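Local coordinates for chitin binding protein (Streptomyces lividans, PDB 5FTZ), which is a copper-dependent lytic polysaccharide monooxygenase of family AA10, which probably cleaves chitin oxidatively, at residues A[1-6]-A[84-89]; A[93-98]-A[154-159]. All coordinates share one frame; numbering follows the deposited sequence.

Contact 1 of 2, residues A[1-6]-A[84-89]; sequences HGYTDL and RWQFTA. With CU (copper (II) ion), chain B.
Arg84 grips Asp5 side-on: NE donates to Asp5 OD1 at 2.9 Å, close to the carboxylate plane on its syn side, and NH2 to OD2 from above that plane. Leu6 CD1 sits over the centre of the guanidinium face, 3.4 Å from Arg84 CZ. The backbone O of Arg84 takes the N-H of Asp5 and, weakly, that of Leu6, a classic beta bulge in an otherwise regular antiparallel ladder. Trp85 has CG anti to its carbonyl carbon (chi1 -74°), on the side of the sheet that Thr4 shares, and Thr4 CG2 lies over one indole face, a CH-pi contact 3.5 Å from the five-membered-ring centroid. Gln86 exchanges backbone bonds with Tyr3, packs CB against the tyrosine CE1 and CZ, and sends NE2 to Asp5 OD2 (2.9 Å), reaching it from the carboxylate face opposite Arg84 NH2, while its OE1 is hydrogen-bonded to Thr134 OG1. Phe87 pairs with Gly2, where a side chain would collide with the phenyl ring. Thr88 N and Ala89 N both donate to His1 O, the first at 2.9 Å, and Ala89 O takes a weak bond from the terminal amine. Copper is bound by His1 N at 2.2 Å and His1 ND1 at 1.9 Å; His91 NE2 completes the histidine brace. Strand 80-87 lies between 2-6 and 134-140 in an antiparallel sheet; Thr4 and Trp85 face Ala153 of strand 148-157 in the other sheet.

Contact 2 of 2, residues A[93-98]-A[154-159]; sequences TTDFKY and VWTVHD. With CU (copper (II) ion), chain C.
Trp155, its CG anti to the backbone N (chi1 169°), and Phe96 project side by side from a non-hydrogen-bonded pair, their planes only 12° apart but slid so that the rings barely overlap; Phe96 CE1 lies over the indole face, 3.3 Å from Trp155 CD1. Among side-chain hydrogen bonds, Trp155 NE1 gives a nearly straight one of 2.8 Å to Thr93 OG1, which lies close to the indole plane and is also bonded to His91 O, linking the indole N-H to the backbone of a ligand of the other copper. An alanine in place of Trp155 would probably leave Thr93 OG1 without this donor and open a gap beside Phe96. The backbone ladder runs through Lys97 and Val154, which exchange two bonds, and Thr156 N to Asp95 O; Thr94 N bonds Thr156 O, making a classic beta bulge. Waters bridge the polar groups: one molecule joins Asp95 OD1, Val154 O and Thr156 OG1, and another links Thr94 OG1 to His158 ND1, on the side of the imidazole remote from the metal. A copper ion is bound by His158 NE2 at 1.9 Å and Asp159 OD2 at 2.4 Å, the same two residues of the second subunit completing the site. Strand 93-100 lies between 122-125 and 148-157, which in turn pairs with 162-171, while Trp155 and Phe96 face Trp85 of the other sheet.

In the fold
From the N terminus, contact 1 closes a long excursion of 77 residues, holding helix 10-15 and short strands, by bringing strand 80-87 back against strand 2-6. The chain then passes through His91 straight into strand 93-100, and contact 2 closes a second excursion, of 55 residues without helix, when strand 148-157 returns. The two follow in series, neither nested nor crossed, with centres about 12 Å apart. They belong to the two facing sheets of the beta-sandwich core and meet between them: Trp85 NE1 probably hydrogen-bonds Tyr98 OH, and Phe87 and Trp85 pack on Trp155. The histidine-brace copper lies at the end of contact 1; contact 2 ends at the copper shared between subunits.

Contact 1 of 2, residues A[1-6]-A[84-89]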
ATOM      1  N   HIS A   1       6.238  -5.635  14.132  1.00 12.64           N
ATOM      2  CA  HIS A   1       6.511  -6.194  15.498  1.00 11.34           C
ATOM      3  C   HIS A   1       6.717  -5.081  16.481  1.00 10.42           C
ATOM      4  O   HIS A   1       7.492  -4.147  16.268  1.00 11.06           O
ATOM      5  CB  HIS A   1       7.671  -7.192  15.490  1.00 12.33           C
ATOM      6  CG  HIS A   1       7.323  -8.490  14.818  1.00 13.41           C
ATOM      7  ND1 HIS A   1       6.957  -8.576  13.500  1.00 14.67           N
ATOM      8  CD2 HIS A   1       7.230  -9.748  15.292  1.00 15.25           C
ATOM      9  CE1 HIS A   1       6.646  -9.816  13.179  1.00 16.27           C
ATOM     10  NE2 HIS A   1       6.818 -10.549  14.256  1.00 16.15           N
ATOM     11  N   GLY A   2       5.953  -5.143  17.565  1.00 10.04           N
ATOM     12  CA  GLY A   2       6.011  -4.126  18.587  1.00 10.27           C
ATOM     13  C   GLY A   2       4.988  -4.350  19.664  1.00  9.59           C
ATOM     14  O   GLY A   2       4.148  -5.241  19.559  1.00  9.44           O
ATOM     15  N   TYR A   3       4.987  -3.449  20.654  1.00  9.25           N
ATOM     16  CA  TYR A   3       4.067  -3.550  21.789  1.00  9.82           C
ATOM     17  C   TYR A   3       3.925  -2.151  22.378  1.00  9.15           C
ATOM     18  O   TYR A   3       4.769  -1.280  22.169  1.00  9.76           O
ATOM     19  CB  TYR A   3       4.630  -4.520  22.863  1.00 10.74           C
ATOM     20  CG  TYR A   3       6.031  -4.236  23.276  1.00 10.94           C
ATOM     21  CD1 TYR A   3       6.323  -3.290  24.245  1.00 11.07           C
ATOM     22  CD2 TYR A   3       7.087  -4.858  22.650  1.00 12.24           C
ATOM     23  CE1 TYR A   3       7.625  -2.928  24.544  1.00 13.25           C
ATOM     24  CE2 TYR A   3       8.420  -4.575  22.982  1.00 13.46           C
ATOM     25  CZ  TYR A   3       8.679  -3.597  23.935  1.00 14.05           C
ATOM     26  OH  TYR A   3       9.954  -3.261  24.344  1.00 17.78           O
ATOM     27  N   THR A   4       2.965  -1.989  23.246  1.00  8.68           N
ATOM     28  CA  THR A   4       2.835  -0.731  23.974  1.00  8.55           C
ATOM     29  C   THR A   4       3.632  -0.803  25.273  1.00  9.30           C
ATOM     30  O   THR A   4       3.569  -1.789  26.026  1.00  9.22           O
ATOM     31  CB  THR A   4       1.379  -0.419  24.314  1.00  9.87           C
ATOM     32  OG1 THR A   4       0.790  -1.618  24.749  1.00 11.09           O
ATOM     33  CG2 THR A   4       0.596   0.106  23.105  1.00 11.77           C
ATOM     34  N   ASP A   5       4.336   0.279  25.543  1.00  9.71           N
ATOM     35  CA  ASP A   5       4.959   0.432  26.865  1.00 10.45           C
ATOM     36  C   ASP A   5       4.340   1.552  27.695  1.00 10.22           C
ATOM     37  O   ASP A   5       4.618   1.607  28.861  1.00 11.12           O
ATOM     38  CB  ASP A   5       6.503   0.489  26.821  1.00 13.68           C
ATOM     39  CG  ASP A   5       7.008   1.715  26.307  1.00 16.13           C
ATOM     40  OD1 ASP A   5       6.300   2.483  25.684  1.00 15.64           O
ATOM     41  OD2 ASP A   5       8.217   2.019  26.533  1.00 16.78           O
ATOM     42  N   LEU A   6       3.405   2.305  27.123  1.00 10.32           N
ATOM     43  CA  LEU A   6       2.573   3.241  27.898  1.00 10.18           C
ATOM     44  C   LEU A   6       1.157   3.178  27.367  1.00  9.87           C
ATOM     45  O   LEU A   6       0.941   3.506  26.189  1.00 10.43           O
ATOM     46  CB  LEU A   6       3.045   4.714  27.837  1.00 11.11           C
ATOM     47  CG  LEU A   6       4.366   4.995  28.466  1.00 13.10           C
ATOM     48  CD1 LEU A   6       4.846   6.370  28.082  1.00 15.33           C
ATOM     49  CD2 LEU A   6       4.297   4.826  29.991  1.00 14.58           C
ATOM     50  N   ARG A  84       2.272   4.996  24.007  1.00  9.27           N
ATOM     51  CA  ARG A  84       3.549   4.802  23.377  1.00  9.47           C
ATOM     52  C   ARG A  84       3.764   3.336  22.996  1.00  8.85           C
ATOM     53  O   ARG A  84       3.522   2.430  23.813  1.00  9.22           O
ATOM     54  CB  ARG A  84       4.652   5.258  24.318  1.00 11.17           C
ATOM     55  CG  ARG A  84       6.041   5.247  23.723  1.00 12.19           C
ATOM     56  CD  ARG A  84       7.097   5.918  24.608  1.00 14.82           C
ATOM     57  NE  ARG A  84       7.428   5.103  25.730  1.00 16.64           N
ATOM     58  CZ  ARG A  84       7.927   5.544  26.889  1.00 20.75           C
ATOM     59  NH1 ARG A  84       8.132   6.844  27.097  1.00 23.27           N
ATOM     60  NH2 ARG A  84       8.201   4.683  27.849  1.00 21.00           N
ATOM     61  N   TRP A  85       4.226   3.159  21.769  1.00  9.11           N
ATOM     62  CA  TRP A  85       4.631   1.885  21.198  1.00  9.95           C
ATOM     63  C   TRP A  85       6.120   1.859  21.064  1.00  9.92           C
ATOM     64  O   TRP A  85       6.759   2.877  20.654  1.00 10.90           O
ATOM     65  CB  TRP A  85       4.046   1.676  19.795  1.00 10.18           C
ATOM     66  CG  TRP A  85       2.553   1.351  19.770  1.00  9.68           C
ATOM     67  CD1 TRP A  85       1.522   2.265  19.942  1.00 10.51           C
ATOM     68  CD2 TRP A  85       1.936   0.092  19.651  1.00  8.89           C
ATOM     69  NE1 TRP A  85       0.328   1.639  19.932  1.00 10.00           N
ATOM     70  CE2 TRP A  85       0.527   0.304  19.679  1.00  9.79           C
ATOM     71  CE3 TRP A  85       2.418  -1.190  19.457  1.00  9.22           C
ATOM     72  CZ2 TRP A  85      -0.377  -0.781  19.608  1.00  9.98           C
ATOM     73  CZ3 TRP A  85       1.525  -2.249  19.364  1.00  8.74           C
ATOM     74  CH2 TRP A  85       0.133  -2.024  19.411  1.00 10.09           C
ATOM     75  N   GLN A  86       6.682   0.674  21.211  1.00  9.71           N
ATOM     76  CA  GLN A  86       8.088   0.400  20.869  1.00 11.40           C
ATOM     77  C   GLN A  86       8.055  -0.640  19.784  1.00 11.41           C
ATOM     78  O   GLN A  86       7.332  -1.651  19.882  1.00 12.76           O
ATOM     79  CB  GLN A  86       8.847  -0.165  22.075  1.00 12.93           C
ATOM     80  CG  GLN A  86       8.890   0.754  23.267  1.00 15.37           C
ATOM     81  CD  GLN A  86       9.704   2.012  23.142  1.00 17.73           C
ATOM     82  OE1 GLN A  86      10.438   2.203  22.172  1.00 21.73           O
ATOM     83  NE2 GLN A  86       9.585   2.873  24.137  1.00 19.57           N
ATOM     84  N   PHE A  87       8.754  -0.414  18.656  1.00 11.89           N
ATOM     85  CA  PHE A  87       8.732  -1.347  17.566  1.00 12.77           C
ATOM     86  C   PHE A  87      10.124  -1.998  17.342  1.00 14.51           C
ATOM     87  O   PHE A  87      11.143  -1.332  17.469  1.00 16.99           O
ATOM     88  CB  PHE A  87       8.359  -0.621  16.277  1.00 12.53           C
ATOM     89  CG  PHE A  87       7.029   0.069  16.335  1.00 12.40           C
ATOM     90  CD1 PHE A  87       5.851  -0.625  16.344  1.00 12.79           C
ATOM     91  CD2 PHE A  87       6.956   1.457  16.455  1.00 12.96           C
ATOM     92  CE1 PHE A  87       4.639   0.046  16.400  1.00 12.45           C
ATOM     93  CE2 PHE A  87       5.754   2.106  16.517  1.00 12.14           C
ATOM     94  CZ  PHE A  87       4.583   1.410  16.498  1.00 12.04           C
ATOM     95  N   THR A  88      10.124  -3.262  17.010  1.00 13.97           N
ATOM     96  CA  THR A  88      11.322  -3.942  16.541  1.00 17.15           C
ATOM     97  C   THR A  88      11.316  -4.062  15.022  1.00 18.90           C
ATOM     98  O   THR A  88      12.382  -4.333  14.454  1.00 20.41           O
ATOM     99  CB  THR A  88      11.448  -5.336  17.151  1.00 18.88           C
ATOM    100  OG1 THR A  88      10.292  -6.088  16.817  1.00 19.98           O
ATOM    101  CG2 THR A  88      11.483  -5.264  18.669  1.00 19.69           C
ATOM    102  N   ALA A  89      10.146  -3.922  14.375  1.00 17.57           N
ATOM    103  CA  ALA A  89      10.040  -3.839  12.911  1.00 19.42           C
ATOM    104  C   ALA A  89       8.945  -2.802  12.586  1.00 19.00           C
ATOM    105  O   ALA A  89       7.752  -2.997  12.941  1.00 18.49           O
ATOM    106  CB  ALA A  89       9.756  -5.174  12.305  1.00 21.41           C
TER
HETATM  107 CU    CU B 202       6.428  -7.062  12.416  0.80 14.50          CU

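Contact 2 of 2, residues A[93-98]-A[154-159]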
ATOM      1  N   THR A  93       1.741   1.234   8.165  1.00  9.10           N
ATOM      2  CA  THR A  93       0.686   1.108   9.122  1.00  9.55           C
ATOM      3  C   THR A  93      -0.606   1.700   8.575  1.00 10.28           C
ATOM      4  O   THR A  93      -0.610   2.840   8.056  1.00 11.21           O
ATOM      5  CB  THR A  93       1.103   1.849  10.409  1.00  9.40           C
ATOM      6  OG1 THR A  93       2.243   1.103  10.939  1.00  9.97           O
ATOM      7  CG2 THR A  93      -0.029   1.898  11.446  1.00  9.53           C
ATOM      8  N   THR A  94      -1.721   0.998   8.816  1.00  9.50           N
ATOM      9  CA  THR A  94      -3.049   1.475   8.523  1.00 10.07           C
ATOM     10  C   THR A  94      -3.531   2.352   9.671  1.00  9.74           C
ATOM     11  O   THR A  94      -3.824   3.523   9.443  1.00 10.30           O
ATOM     12  CB  THR A  94      -4.030   0.323   8.299  1.00 10.17           C
ATOM     13  OG1 THR A  94      -3.568  -0.420   7.171  1.00 11.57           O
ATOM     14  CG2 THR A  94      -5.453   0.787   8.049  1.00 11.33           C
ATOM     15  N   ASP A  95      -3.601   1.849  10.901  1.00  9.41           N
ATOM     16  CA  ASP A  95      -4.070   2.656  12.024  1.00 10.52           C
ATOM     17  C   ASP A  95      -3.687   2.041  13.368  1.00  9.23           C
ATOM     18  O   ASP A  95      -3.161   0.924  13.459  1.00  9.25           O
ATOM     19  CB  ASP A  95      -5.576   2.927  11.953  1.00 13.54           C
ATOM     20  CG  ASP A  95      -6.413   1.764  12.266  1.00 19.96           C
ATOM     21  OD1 ASP A  95      -5.945   0.667  12.433  1.00 23.99           O
ATOM     22  OD2 ASP A  95      -7.649   1.984  12.378  1.00 31.84           O
ATOM     23  N   PHE A  96      -3.901   2.859  14.379  1.00  8.67           N
ATOM     24  CA  PHE A  96      -3.857   2.457  15.800  1.00  9.16           C
ATOM     25  C   PHE A  96      -5.214   2.692  16.403  1.00 10.30           C
ATOM     26  O   PHE A  96      -5.764   3.799  16.191  1.00  9.58           O
ATOM     27  CB  PHE A  96      -2.800   3.247  16.582  1.00  9.55           C
ATOM     28  CG  PHE A  96      -1.383   3.059  16.083  1.00  8.35           C
ATOM     29  CD1 PHE A  96      -0.580   2.013  16.545  1.00  8.81           C
ATOM     30  CD2 PHE A  96      -0.864   3.860  15.098  1.00  9.83           C
ATOM     31  CE1 PHE A  96       0.709   1.815  16.070  1.00  9.03           C
ATOM     32  CE2 PHE A  96       0.408   3.687  14.636  1.00  9.64           C
ATOM     33  CZ  PHE A  96       1.193   2.650  15.109  1.00  9.20           C
ATOM     34  N   LYS A  97      -5.735   1.749  17.154  1.00  9.36           N
ATOM     35  CA  LYS A  97      -7.034   1.922  17.823  1.00  9.81           C
ATOM     36  C   LYS A  97      -6.879   1.487  19.253  1.00  9.16           C
ATOM     37  O   LYS A  97      -6.169   0.487  19.527  1.00  9.49           O
ATOM     38  CB  LYS A  97      -8.143   1.120  17.199  1.00 11.49           C
ATOM     39  CG  LYS A  97      -8.481   1.550  15.790  1.00 13.10           C
ATOM     40  CD  LYS A  97      -9.529   0.660  15.193  1.00 17.19           C
ATOM     41  CE  LYS A  97     -10.102   1.280  13.930  1.00 22.01           C
ATOM     42  NZ  LYS A  97     -10.223   0.245  12.918  1.00 27.97           N
ATOM     43  N   TYR A  98      -7.530   2.175  20.159  1.00  7.44           N
ATOM     44  CA  TYR A  98      -7.439   1.893  21.577  1.00  7.55           C
ATOM     45  C   TYR A  98      -8.835   1.750  22.151  1.00  7.48           C
ATOM     46  O   TYR A  98      -9.689   2.610  21.909  1.00  7.67           O
ATOM     47  CB  TYR A  98      -6.693   3.009  22.311  1.00  8.27           C
ATOM     48  CG  TYR A  98      -5.309   3.221  21.840  1.00  8.24           C
ATOM     49  CD1 TYR A  98      -5.050   4.071  20.739  1.00  7.99           C
ATOM     50  CD2 TYR A  98      -4.217   2.605  22.438  1.00  8.14           C
ATOM     51  CE1 TYR A  98      -3.764   4.275  20.263  1.00  9.37           C
ATOM     52  CE2 TYR A  98      -2.913   2.799  21.981  1.00  8.59           C
ATOM     53  CZ  TYR A  98      -2.685   3.634  20.920  1.00  9.72           C
ATOM     54  OH  TYR A  98      -1.407   3.839  20.448  1.00 11.26           O
ATOM     55  N   VAL A 154      -4.552  -1.871  19.452  1.00  8.21           N
ATOM     56  CA  VAL A 154      -4.492  -2.652  18.228  1.00  7.87           C
ATOM     57  C   VAL A 154      -3.793  -1.853  17.140  1.00  7.81           C
ATOM     58  O   VAL A 154      -4.214  -0.742  16.808  1.00  8.14           O
ATOM     59  CB  VAL A 154      -5.893  -3.092  17.796  1.00  8.59           C
ATOM     60  CG1 VAL A 154      -5.735  -4.037  16.591  1.00  9.23           C
ATOM     61  CG2 VAL A 154      -6.669  -3.802  18.911  1.00  9.54           C
ATOM     62  N   TRP A 155      -2.709  -2.423  16.617  1.00  7.58           N
ATOM     63  CA  TRP A 155      -1.911  -1.829  15.541  1.00  7.50           C
ATOM     64  C   TRP A 155      -2.137  -2.627  14.262  1.00  7.86           C
ATOM     65  O   TRP A 155      -1.743  -3.761  14.189  1.00  8.48           O
ATOM     66  CB  TRP A 155      -0.449  -1.856  15.965  1.00  7.63           C
ATOM     67  CG  TRP A 155       0.521  -1.527  14.870  1.00  8.30           C
ATOM     68  CD1 TRP A 155       0.347  -0.646  13.855  1.00  9.65           C
ATOM     69  CD2 TRP A 155       1.864  -2.038  14.729  1.00  8.94           C
ATOM     70  NE1 TRP A 155       1.489  -0.614  13.042  1.00 10.26           N
ATOM     71  CE2 TRP A 155       2.437  -1.428  13.603  1.00 10.10           C
ATOM     72  CE3 TRP A 155       2.637  -2.937  15.478  1.00 10.05           C
ATOM     73  CZ2 TRP A 155       3.730  -1.743  13.171  1.00 11.11           C
ATOM     74  CZ3 TRP A 155       3.916  -3.181  15.081  1.00 10.96           C
ATOM     75  CH2 TRP A 155       4.440  -2.604  13.938  1.00 12.00           C
ATOM     76  N   THR A 156      -2.794  -2.014  13.274  1.00  8.64           N
ATOM     77  CA  THR A 156      -3.101  -2.718  12.036  1.00  9.01           C
ATOM     78  C   THR A 156      -2.084  -2.388  10.963  1.00  9.18           C
ATOM     79  O   THR A 156      -1.797  -1.217  10.695  1.00  9.21           O
ATOM     80  CB  THR A 156      -4.499  -2.413  11.564  1.00 10.50           C
ATOM     81  OG1 THR A 156      -5.453  -2.828  12.570  1.00 12.39           O
ATOM     82  CG2 THR A 156      -4.819  -3.120  10.229  1.00 11.87           C
ATOM     83  N   VAL A 157      -1.510  -3.437  10.372  1.00  9.03           N
ATOM     84  CA  VAL A 157      -0.430  -3.280   9.418  1.00  9.94           C
ATOM     85  C   VAL A 157      -0.960  -3.170   7.987  1.00 10.57           C
ATOM     86  O   VAL A 157      -1.751  -4.004   7.552  1.00 11.97           O
ATOM     87  CB  VAL A 157       0.561  -4.453   9.566  1.00 10.78           C
ATOM     88  CG1 VAL A 157       1.685  -4.381   8.553  1.00 11.23           C
ATOM     89  CG2 VAL A 157       1.133  -4.454  11.008  1.00 11.50           C
ATOM     90  N   HIS A 158      -0.472  -2.186   7.280  1.00  9.58           N
ATOM     91  CA  HIS A 158      -0.889  -1.914   5.907  1.00  9.16           C
ATOM     92  C   HIS A 158      -0.470  -3.073   4.944  1.00  9.60           C
ATOM     93  O   HIS A 158       0.603  -3.604   5.016  1.00  9.57           O
ATOM     94  CB  HIS A 158      -0.200  -0.639   5.505  1.00 10.23           C
ATOM     95  CG  HIS A 158      -0.362  -0.238   4.049  1.00 10.68           C
ATOM     96  ND1 HIS A 158      -1.442   0.479   3.573  1.00 12.82           N
ATOM     97  CD2 HIS A 158       0.529  -0.323   3.041  1.00 10.87           C
ATOM     98  CE1 HIS A 158      -1.248   0.739   2.281  1.00 12.06           C
ATOM     99  NE2 HIS A 158      -0.077   0.248   1.950  1.00 10.00           N
ATOM    100  N   ASP A 159      -1.375  -3.386   4.025  1.00  9.53           N
ATOM    101  CA  ASP A 159      -1.116  -4.377   2.971  1.00 10.32           C
ATOM    102  C   ASP A 159      -0.757  -5.713   3.572  1.00 10.90           C
ATOM    103  O   ASP A 159       0.111  -6.437   3.104  1.00 11.34           O
ATOM    104  CB  ASP A 159      -0.080  -3.869   1.989  1.00 11.63           C
ATOM    105  CG  ASP A 159      -0.656  -2.811   1.047  1.00 12.30           C
ATOM    106  OD1 ASP A 159      -1.833  -2.504   1.081  1.00 13.32           O
ATOM    107  OD2 ASP A 159       0.164  -2.310   0.216  1.00 16.87           O
TER
HETATM  108 CU    CU C 203       0.348   0.078   0.058  0.50 12.59          CU
HETATM  109  O   HOH W   1      -3.773   1.212   5.022  1.00 16.87           O
HETATM  110  O   HOH W   2      -4.394  -3.125   6.674  1.00 22.41           O
HETATM  111  O   HOH W   3      -5.987  -0.952  14.539  1.00 13.71           O